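Local coordinates for protein phospholipase C-beta (PLC-beta) (Sepia officinalis, PDB 3QR0) that belongs to the phospholipase C-beta family of multidomain enzymes, combining PH, EF-hand-like, TIM-barrel-type X and Y, and C2 domains, and carries a bound calcium ion, at residues Ile11-Ile23 with Glu136-Lys149. Numbering follows the deposited sequence. Where two conformers were deposited one is given.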
ATOM      1  N   ILE A  11       6.888 -13.853 -14.640  1.00 40.32           N
ATOM      2  CA  ILE A  11       6.076 -12.807 -13.952  1.00 39.82           C
ATOM      3  C   ILE A  11       4.763 -12.559 -14.707  1.00 39.60           C
ATOM      4  O   ILE A  11       4.771 -12.284 -15.909  1.00 40.24           O
ATOM      5  CB  ILE A  11       6.860 -11.476 -13.833  1.00 39.80           C
ATOM      6  CG1 ILE A  11       8.180 -11.687 -13.082  1.00 40.21           C
ATOM      7  CG2 ILE A  11       6.026 -10.426 -13.128  1.00 39.01           C
ATOM      8  CD1 ILE A  11       8.005 -12.154 -11.641  1.00 40.56           C
ATOM      9  N   GLU A  12       3.643 -12.653 -13.992  1.00 38.69           N
ATOM     10  CA  GLU A  12       2.312 -12.528 -14.598  1.00 38.42           C
ATOM     11  C   GLU A  12       1.841 -11.077 -14.755  1.00 36.86           C
ATOM     12  O   GLU A  12       0.863 -10.821 -15.456  1.00 36.96           O
ATOM     13  CB  GLU A  12       1.281 -13.304 -13.772  1.00 38.73           C
ATOM     14  CG  GLU A  12       1.547 -14.803 -13.683  1.00 41.03           C
ATOM     15  CD  GLU A  12       0.501 -15.544 -12.856  1.00 43.53           C
ATOM     16  OE1 GLU A  12      -0.225 -14.889 -12.074  1.00 45.64           O
ATOM     17  OE2 GLU A  12       0.406 -16.784 -12.991  1.00 45.25           O
ATOM     18  N   LEU A  13       2.531 -10.135 -14.109  1.00 34.94           N
ATOM     19  CA  LEU A  13       2.148  -8.718 -14.161  1.00 33.41           C
ATOM     20  C   LEU A  13       2.289  -8.128 -15.563  1.00 32.66           C
ATOM     21  O   LEU A  13       3.295  -8.352 -16.240  1.00 32.57           O
ATOM     22  CB  LEU A  13       3.005  -7.894 -13.193  1.00 32.97           C
ATOM     23  CG  LEU A  13       2.843  -8.167 -11.700  1.00 32.57           C
ATOM     24  CD1 LEU A  13       3.838  -7.320 -10.920  1.00 32.20           C
ATOM     25  CD2 LEU A  13       1.414  -7.893 -11.231  1.00 32.44           C
ATOM     26  N   LYS A  14       1.285  -7.358 -15.981  1.00 31.26           N
ATOM     27  CA  LYS A  14       1.275  -6.726 -17.297  1.00 30.71           C
ATOM     28  C   LYS A  14       0.943  -5.241 -17.185  1.00 29.25           C
ATOM     29  O   LYS A  14       0.202  -4.835 -16.296  1.00 28.55           O
ATOM     30  CB  LYS A  14       0.250  -7.429 -18.194  1.00 31.43           C
ATOM     31  CG  LYS A  14       0.623  -8.878 -18.518  1.00 33.33           C
ATOM     32  CD  LYS A  14      -0.589  -9.733 -18.856  1.00 35.90           C
ATOM     33  CE  LYS A  14      -0.212 -11.208 -18.906  1.00 38.08           C
ATOM     34  NZ  LYS A  14      -1.383 -12.079 -19.220  1.00 40.38           N
ATOM     35  N   TRP A  15       1.496  -4.435 -18.088  1.00 28.18           N
ATOM     36  CA  TRP A  15       1.153  -3.014 -18.157  1.00 27.56           C
ATOM     37  C   TRP A  15      -0.291  -2.872 -18.649  1.00 27.14           C
ATOM     38  O   TRP A  15      -0.800  -3.779 -19.306  1.00 27.36           O
ATOM     39  CB  TRP A  15       2.101  -2.281 -19.105  1.00 27.74           C
ATOM     40  CG  TRP A  15       3.504  -2.227 -18.607  1.00 27.65           C
ATOM     41  CD1 TRP A  15       4.535  -3.059 -18.948  1.00 27.27           C
ATOM     42  CD2 TRP A  15       4.035  -1.291 -17.665  1.00 26.93           C
ATOM     43  NE1 TRP A  15       5.679  -2.688 -18.280  1.00 27.51           N
ATOM     44  CE2 TRP A  15       5.399  -1.605 -17.488  1.00 27.46           C
ATOM     45  CE3 TRP A  15       3.491  -0.207 -16.963  1.00 26.98           C
ATOM     46  CZ2 TRP A  15       6.227  -0.880 -16.626  1.00 27.58           C
ATOM     47  CZ3 TRP A  15       4.315   0.516 -16.111  1.00 27.20           C
ATOM     48  CH2 TRP A  15       5.668   0.173 -15.948  1.00 27.18           C
ATOM     49  N   PRO A  16      -0.961  -1.753 -18.318  1.00 26.72           N
ATOM     50  CA  PRO A  16      -2.318  -1.528 -18.824  1.00 26.74           C
ATOM     51  C   PRO A  16      -2.407  -1.653 -20.345  1.00 27.09           C
ATOM     52  O   PRO A  16      -1.523  -1.179 -21.060  1.00 26.75           O
ATOM     53  CB  PRO A  16      -2.618  -0.094 -18.394  1.00 26.59           C
ATOM     54  CG  PRO A  16      -1.793   0.114 -17.205  1.00 26.36           C
ATOM     55  CD  PRO A  16      -0.531  -0.652 -17.439  1.00 26.55           C
ATOM     56  N   LYS A  17      -3.461  -2.314 -20.809  1.00 27.36           N
ATOM     57  CA  LYS A  17      -3.738  -2.468 -22.230  1.00 28.06           C
ATOM     58  C   LYS A  17      -5.127  -1.900 -22.477  1.00 27.60           C
ATOM     59  O   LYS A  17      -6.118  -2.501 -22.075  1.00 27.10           O
ATOM     60  CB  LYS A  17      -3.674  -3.946 -22.621  1.00 28.57           C
ATOM     61  CG  LYS A  17      -3.887  -4.199 -24.099  1.00 31.14           C
ATOM     62  CD  LYS A  17      -3.405  -5.579 -24.504  1.00 33.95           C
ATOM     63  CE  LYS A  17      -3.607  -5.808 -25.988  1.00 36.27           C
ATOM     64  NZ  LYS A  17      -2.836  -6.981 -26.483  1.00 38.34           N
ATOM     65  N   VAL A  18      -5.192  -0.726 -23.101  1.00 27.44           N
ATOM     66  CA  VAL A  18      -6.446   0.018 -23.203  1.00 27.41           C
ATOM     67  C   VAL A  18      -7.104  -0.252 -24.547  1.00 28.33           C
ATOM     68  O   VAL A  18      -6.527   0.065 -25.578  1.00 28.43           O
ATOM     69  CB  VAL A  18      -6.222   1.537 -23.042  1.00 27.29           C
ATOM     70  CG1 VAL A  18      -7.553   2.288 -23.059  1.00 26.16           C
ATOM     71  CG2 VAL A  18      -5.474   1.829 -21.753  1.00 26.49           C
ATOM     72  N   PRO A  19      -8.316  -0.843 -24.543  1.00 29.04           N
ATOM     73  CA  PRO A  19      -9.000  -1.112 -25.810  1.00 30.05           C
ATOM     74  C   PRO A  19      -9.223   0.151 -26.630  1.00 30.71           C
ATOM     75  O   PRO A  19      -9.449   1.220 -26.061  1.00 30.02           O
ATOM     76  CB  PRO A  19     -10.355  -1.683 -25.369  1.00 30.19           C
ATOM     77  CG  PRO A  19     -10.138  -2.183 -23.998  1.00 29.53           C
ATOM     78  CD  PRO A  19      -9.108  -1.299 -23.389  1.00 28.57           C
ATOM     79  N   GLU A  20      -9.174   0.022 -27.956  1.00 31.78           N
ATOM     80  CA  GLU A  20      -9.448   1.153 -28.845  1.00 32.87           C
ATOM     81  C   GLU A  20     -10.785   1.838 -28.521  1.00 32.26           C
ATOM     82  O   GLU A  20     -10.908   3.053 -28.664  1.00 32.11           O
ATOM     83  CB  GLU A  20      -9.417   0.714 -30.317  1.00 34.19           C
ATOM     84  CG  GLU A  20      -8.024   0.730 -30.936  1.00 37.12           C
ATOM     85  CD  GLU A  20      -7.524   2.142 -31.212  1.00 40.40           C
ATOM     86  OE1 GLU A  20      -8.160   2.854 -32.024  1.00 44.70           O
ATOM     87  OE2 GLU A  20      -6.496   2.536 -30.622  1.00 42.50           O
ATOM     88  N   GLN A  21     -11.769   1.053 -28.079  1.00 31.85           N
ATOM     89  CA  GLN A  21     -13.079   1.573 -27.681  1.00 31.73           C
ATOM     90  C   GLN A  21     -12.977   2.646 -26.594  1.00 30.73           C
ATOM     91  O   GLN A  21     -13.661   3.664 -26.673  1.00 30.51           O
ATOM     92  CB  GLN A  21     -13.977   0.433 -27.188  1.00 31.99           C
ATOM     93  CG  GLN A  21     -15.403   0.856 -26.821  1.00 32.61           C
ATOM     94  CD  GLN A  21     -16.215  -0.276 -26.211  1.00 33.67           C
ATOM     95  OE1 GLN A  21     -15.925  -1.451 -26.430  1.00 35.30           O
ATOM     96  NE2 GLN A  21     -17.241   0.077 -25.436  1.00 33.47           N
ATOM     97  N   LEU A  22     -12.132   2.414 -25.588  1.00 29.74           N
ATOM     98  CA  LEU A  22     -11.965   3.373 -24.490  1.00 29.21           C
ATOM     99  C   LEU A  22     -11.086   4.557 -24.883  1.00 29.07           C
ATOM    100  O   LEU A  22     -11.243   5.650 -24.336  1.00 28.72           O
ATOM    101  CB  LEU A  22     -11.387   2.711 -23.230  1.00 28.64           C
ATOM    102  CG  LEU A  22     -12.086   1.486 -22.618  1.00 29.50           C
ATOM    103  CD1 LEU A  22     -12.044   1.567 -21.099  1.00 28.52           C
ATOM    104  CD2 LEU A  22     -13.521   1.305 -23.109  1.00 30.48           C
ATOM    105  N   ILE A  23     -10.163   4.332 -25.816  1.00 29.10           N
ATOM    106  CA  ILE A  23      -9.309   5.396 -26.347  1.00 29.20           C
ATOM    107  C   ILE A  23     -10.133   6.382 -27.177  1.00 29.82           C
ATOM    108  O   ILE A  23      -9.983   7.599 -27.040  1.00 29.69           O
ATOM    109  CB  ILE A  23      -8.154   4.807 -27.198  1.00 29.66           C
ATOM    110  CG1 ILE A  23      -7.175   4.053 -26.294  1.00 28.80           C
ATOM    111  CG2 ILE A  23      -7.416   5.904 -27.965  1.00 30.07           C
ATOM    112  CD1 ILE A  23      -6.058   3.365 -27.038  1.00 30.24           C
ATOM    113  N   GLU A 136     -12.435  -2.455 -17.023  1.00 25.44           N
ATOM    114  CA  GLU A 136     -11.188  -1.925 -17.573  1.00 25.13           C
ATOM    115  C   GLU A 136     -10.559  -0.890 -16.652  1.00 24.33           C
ATOM    116  O   GLU A 136      -9.378  -0.993 -16.317  1.00 23.78           O
ATOM    117  CB  GLU A 136     -11.416  -1.328 -18.967  1.00 25.60           C
ATOM    118  CG  GLU A 136     -11.652  -2.368 -20.059  1.00 27.47           C
ATOM    119  CD  GLU A 136     -10.477  -3.314 -20.262  1.00 28.12           C
ATOM    120  OE1 GLU A 136      -9.314  -2.863 -20.178  1.00 27.46           O
ATOM    121  OE2 GLU A 136     -10.724  -4.515 -20.518  1.00 30.94           O
ATOM    122  N   VAL A 137     -11.350   0.097 -16.236  1.00 24.15           N
ATOM    123  CA  VAL A 137     -10.840   1.180 -15.397  1.00 23.55           C
ATOM    124  C   VAL A 137     -10.346   0.667 -14.040  1.00 23.17           C
ATOM    125  O   VAL A 137      -9.319   1.126 -13.545  1.00 22.38           O
ATOM    126  CB  VAL A 137     -11.890   2.289 -15.203  1.00 23.88           C
ATOM    127  CG1 VAL A 137     -11.411   3.315 -14.180  1.00 23.01           C
ATOM    128  CG2 VAL A 137     -12.182   2.962 -16.531  1.00 24.02           C
ATOM    129  N   PHE A 138     -11.065  -0.289 -13.450  1.00 23.20           N
ATOM    130  CA  PHE A 138     -10.621  -0.877 -12.193  1.00 23.04           C
ATOM    131  C   PHE A 138      -9.236  -1.513 -12.365  1.00 22.93           C
ATOM    132  O   PHE A 138      -8.343  -1.282 -11.551  1.00 22.49           O
ATOM    133  CB  PHE A 138     -11.614  -1.915 -11.665  1.00 23.13           C
ATOM    134  CG  PHE A 138     -11.305  -2.377 -10.268  1.00 23.52           C
ATOM    135  CD1 PHE A 138     -11.814  -1.691  -9.171  1.00 23.77           C
ATOM    136  CD2 PHE A 138     -10.486  -3.476 -10.047  1.00 24.02           C
ATOM    137  CE1 PHE A 138     -11.516  -2.097  -7.865  1.00 23.79           C
ATOM    138  CE2 PHE A 138     -10.181  -3.892  -8.747  1.00 24.78           C
ATOM    139  CZ  PHE A 138     -10.705  -3.199  -7.653  1.00 24.14           C
ATOM    140  N   SER A 139      -9.059  -2.296 -13.430  1.00 23.33           N
ATOM    141  CA  SER A 139      -7.774  -2.947 -13.680  1.00 23.55           C
ATOM    142  C   SER A 139      -6.637  -1.928 -13.842  1.00 23.00           C
ATOM    143  O   SER A 139      -5.527  -2.191 -13.398  1.00 22.78           O
ATOM    144  CB  SER A 139      -7.842  -3.912 -14.881  1.00 24.35           C
ATOM    145  OG  SER A 139      -7.895  -3.217 -16.115  1.00 26.68           O
ATOM    146  N   TYR A 140      -6.912  -0.763 -14.436  1.00 22.80           N
ATOM    147  CA  TYR A 140      -5.874   0.266 -14.607  1.00 22.46           C
ATOM    148  C   TYR A 140      -5.522   0.943 -13.290  1.00 22.02           C
ATOM    149  O   TYR A 140      -4.364   1.285 -13.067  1.00 21.80           O
ATOM    150  CB  TYR A 140      -6.270   1.366 -15.608  1.00 22.80           C
ATOM    151  CG  TYR A 140      -6.849   0.896 -16.917  1.00 22.58           C
ATOM    152  CD1 TYR A 140      -6.405  -0.273 -17.539  1.00 22.56           C
ATOM    153  CD2 TYR A 140      -7.822   1.644 -17.556  1.00 23.15           C
ATOM    154  CE1 TYR A 140      -6.962  -0.690 -18.755  1.00 23.01           C
ATOM    155  CE2 TYR A 140      -8.371   1.244 -18.755  1.00 22.98           C
ATOM    156  CZ  TYR A 140      -7.945   0.084 -19.352  1.00 22.69           C
ATOM    157  OH  TYR A 140      -8.521  -0.290 -20.547  1.00 22.50           O
ATOM    158  N   ALA A 141      -6.527   1.152 -12.439  1.00 21.86           N
ATOM    159  CA  ALA A 141      -6.335   1.791 -11.141  1.00 21.71           C
ATOM    160  C   ALA A 141      -5.559   0.907 -10.182  1.00 21.47           C
ATOM    161  O   ALA A 141      -4.876   1.421  -9.296  1.00 21.13           O
ATOM    162  CB  ALA A 141      -7.683   2.175 -10.514  1.00 21.73           C
ATOM    163  N   TYR A 142      -5.684  -0.415 -10.339  1.00 21.25           N
ATOM    164  CA  TYR A 142      -4.984  -1.368  -9.472  1.00 20.98           C
ATOM    165  C   TYR A 142      -3.849  -2.099 -10.182  1.00 21.26           C
ATOM    166  O   TYR A 142      -3.404  -3.149  -9.735  1.00 22.01           O
ATOM    167  CB  TYR A 142      -5.989  -2.343  -8.842  1.00 20.90           C
ATOM    168  CG  TYR A 142      -6.786  -1.636  -7.778  1.00 19.82           C
ATOM    169  CD1 TYR A 142      -6.388  -1.673  -6.450  1.00 19.16           C
ATOM    170  CD2 TYR A 142      -7.880  -0.856  -8.111  1.00 19.74           C
ATOM    171  CE1 TYR A 142      -7.094  -0.987  -5.467  1.00 19.42           C
ATOM    172  CE2 TYR A 142      -8.591  -0.157  -7.138  1.00 20.09           C
ATOM    173  CZ  TYR A 142      -8.194  -0.230  -5.820  1.00 19.14           C
ATOM    174  OH  TYR A 142      -8.893   0.457  -4.856  1.00 18.58           O
ATOM    175  N   ASN A 143      -3.358  -1.523 -11.274  1.00 21.53           N
ATOM    176  CA  ASN A 143      -2.240  -2.119 -11.991  1.00 21.36           C
ATOM    177  C   ASN A 143      -0.919  -1.866 -11.248  1.00 21.02           C
ATOM    178  O   ASN A 143      -0.459  -0.727 -11.137  1.00 20.18           O
ATOM    179  CB  ASN A 143      -2.170  -1.589 -13.415  1.00 21.57           C
ATOM    180  CG  ASN A 143      -1.189  -2.354 -14.260  1.00 21.75           C
ATOM    181  OD1 ASN A 143       0.022  -2.243 -14.073  1.00 22.37           O
ATOM    182  ND2 ASN A 143      -1.701  -3.137 -15.202  1.00 21.89           N
ATOM    183  N   LEU A 144      -0.312  -2.939 -10.753  1.00 20.84           N
ATOM    184  CA  LEU A 144       0.888  -2.831  -9.924  1.00 21.16           C
ATOM    185  C   LEU A 144       2.100  -2.274 -10.670  1.00 21.37           C
ATOM    186  O   LEU A 144       2.894  -1.533 -10.092  1.00 20.82           O
ATOM    187  CB  LEU A 144       1.229  -4.184  -9.284  1.00 21.52           C
ATOM    188  CG  LEU A 144       0.223  -4.630  -8.220  1.00 22.18           C
ATOM    189  CD1 LEU A 144       0.541  -6.045  -7.730  1.00 23.45           C
ATOM    190  CD2 LEU A 144       0.188  -3.636  -7.056  1.00 23.01           C
ATOM    191  N   LEU A 145       2.248  -2.613 -11.946  1.00 21.80           N
ATOM    192  CA  LEU A 145       3.328  -2.028 -12.734  1.00 22.44           C
ATOM    193  C   LEU A 145       3.174  -0.514 -12.854  1.00 22.62           C
ATOM    194  O   LEU A 145       4.146   0.212 -12.677  1.00 22.41           O
ATOM    195  CB  LEU A 145       3.420  -2.666 -14.118  1.00 22.96           C
ATOM    196  CG  LEU A 145       3.970  -4.085 -14.122  1.00 23.45           C
ATOM    197  CD1 LEU A 145       3.934  -4.663 -15.527  1.00 23.58           C
ATOM    198  CD2 LEU A 145       5.395  -4.100 -13.553  1.00 24.67           C
ATOM    199  N   SER A 146       1.960  -0.052 -13.148  0.50 22.80           N
ATOM    200  CA  SER A 146       1.678   1.382 -13.257  0.50 23.12           C
ATOM    201  C   SER A 146       1.936   2.096 -11.932  0.50 23.12           C
ATOM    202  O   SER A 146       2.551   3.163 -11.899  0.50 23.43           O
ATOM    203  CB  SER A 146       0.228   1.611 -13.694  0.50 23.26           C
ATOM    204  OG  SER A 146      -0.067   2.993 -13.777  0.50 23.08           O
ATOM    205  N   LEU A 147       1.473   1.488 -10.844  1.00 23.05           N
ATOM    206  CA  LEU A 147       1.668   2.023  -9.502  1.00 23.32           C
ATOM    207  C   LEU A 147       3.136   2.055  -9.042  1.00 23.45           C
ATOM    208  O   LEU A 147       3.475   2.813  -8.134  1.00 23.44           O
ATOM    209  CB  LEU A 147       0.843   1.214  -8.498  1.00 23.43           C
ATOM    210  CG  LEU A 147      -0.673   1.374  -8.627  1.00 24.31           C
ATOM    211  CD1 LEU A 147      -1.382   0.389  -7.692  1.00 25.45           C
ATOM    212  CD2 LEU A 147      -1.097   2.816  -8.344  1.00 24.96           C
ATOM    213  N   ASN A 148       3.987   1.243  -9.666  1.00 23.73           N
ATOM    214  CA  ASN A 148       5.403   1.149  -9.298  1.00 24.02           C
ATOM    215  C   ASN A 148       6.393   1.693 -10.325  1.00 24.47           C
ATOM    216  O   ASN A 148       7.596   1.442 -10.213  1.00 24.60           O
ATOM    217  CB  ASN A 148       5.747  -0.310  -9.002  1.00 24.00           C
ATOM    218  CG  ASN A 148       5.258  -0.744  -7.652  1.00 24.15           C
ATOM    219  OD1 ASN A 148       6.001  -0.690  -6.687  1.00 26.20           O
ATOM    220  ND2 ASN A 148       3.994  -1.143  -7.565  1.00 23.58           N
ATOM    221  N   LYS A 149       5.915   2.457 -11.303  1.00 24.52           N
ATOM    222  CA  LYS A 149       6.801   2.904 -12.370  1.00 25.15           C
ATOM    223  C   LYS A 149       7.855   3.895 -11.869  1.00 24.81           C
ATOM    224  O   LYS A 149       7.642   4.623 -10.893  1.00 24.56           O
ATOM    225  CB  LYS A 149       6.019   3.464 -13.566  1.00 25.44           C
ATOM    226  CG  LYS A 149       5.232   4.720 -13.313  1.00 26.83           C
ATOM    227  CD  LYS A 149       4.262   4.967 -14.470  1.00 27.90           C
ATOM    228  CE  LYS A 149       3.220   6.001 -14.132  1.00 28.58           C
ATOM    229  NZ  LYS A 149       2.426   5.629 -12.927  1.00 29.99           N
TER
HETATM  230  O   HOH W   1       0.577  -4.967 -13.357  1.00 30.95           O
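Leu145 packs its CB over one face of the Trp15 indole, 3.7 Å from the centroid of the six-membered ring and only 9° off its normal, a CH-pi contact in which the two side chains cross at about a right angle. CD1 of the same leucine covers the five-membered ring from the same side and reaches the Lys14-Trp15 peptide, while its CG meets Leu13 CB at 4.0 Å. Lys149 CB closes in at the edge of the indole.

Two residues before Leu145, Asn143 uses both ends of its amide. Its CG is anti to the backbone N (chi1 -170°), which lets ND2 donate to Lys14 O at 2.8 Å, with the bond nearly in both the amide and the carbonyl planes. OD1 accepts from Ser146 N at 3.1 Å, the capping bond of Asn143 as N-cap of helix 144-147. Lys14 O also takes a bond from a water that accepts from Leu145 N, so the extended chain is tied to the helix start twice. The Pro16 ring lies against this amide, its CD 3.5 Å from Asn143 ND2.

The Tyr140 ring sits between Val18 CG2 over one face and Glu136 O over the other, whereas Pro19 CD and Leu22 CD1 come in at the edge, near the hydroxyl. Tyr140 OH donates a weak hydrogen bond to Glu136 OE1, and Leu22 CD1 rests on Glu136 CB at 3.6 Å. Val45 of strand 39-45 touches Val18, Leu22 and Tyr140.

Segment 11-19 thus runs antiparallel past helix 144-147 and the end of helix 127-141, the C-terminal helix packed on the seven-stranded sheet of a PH domain.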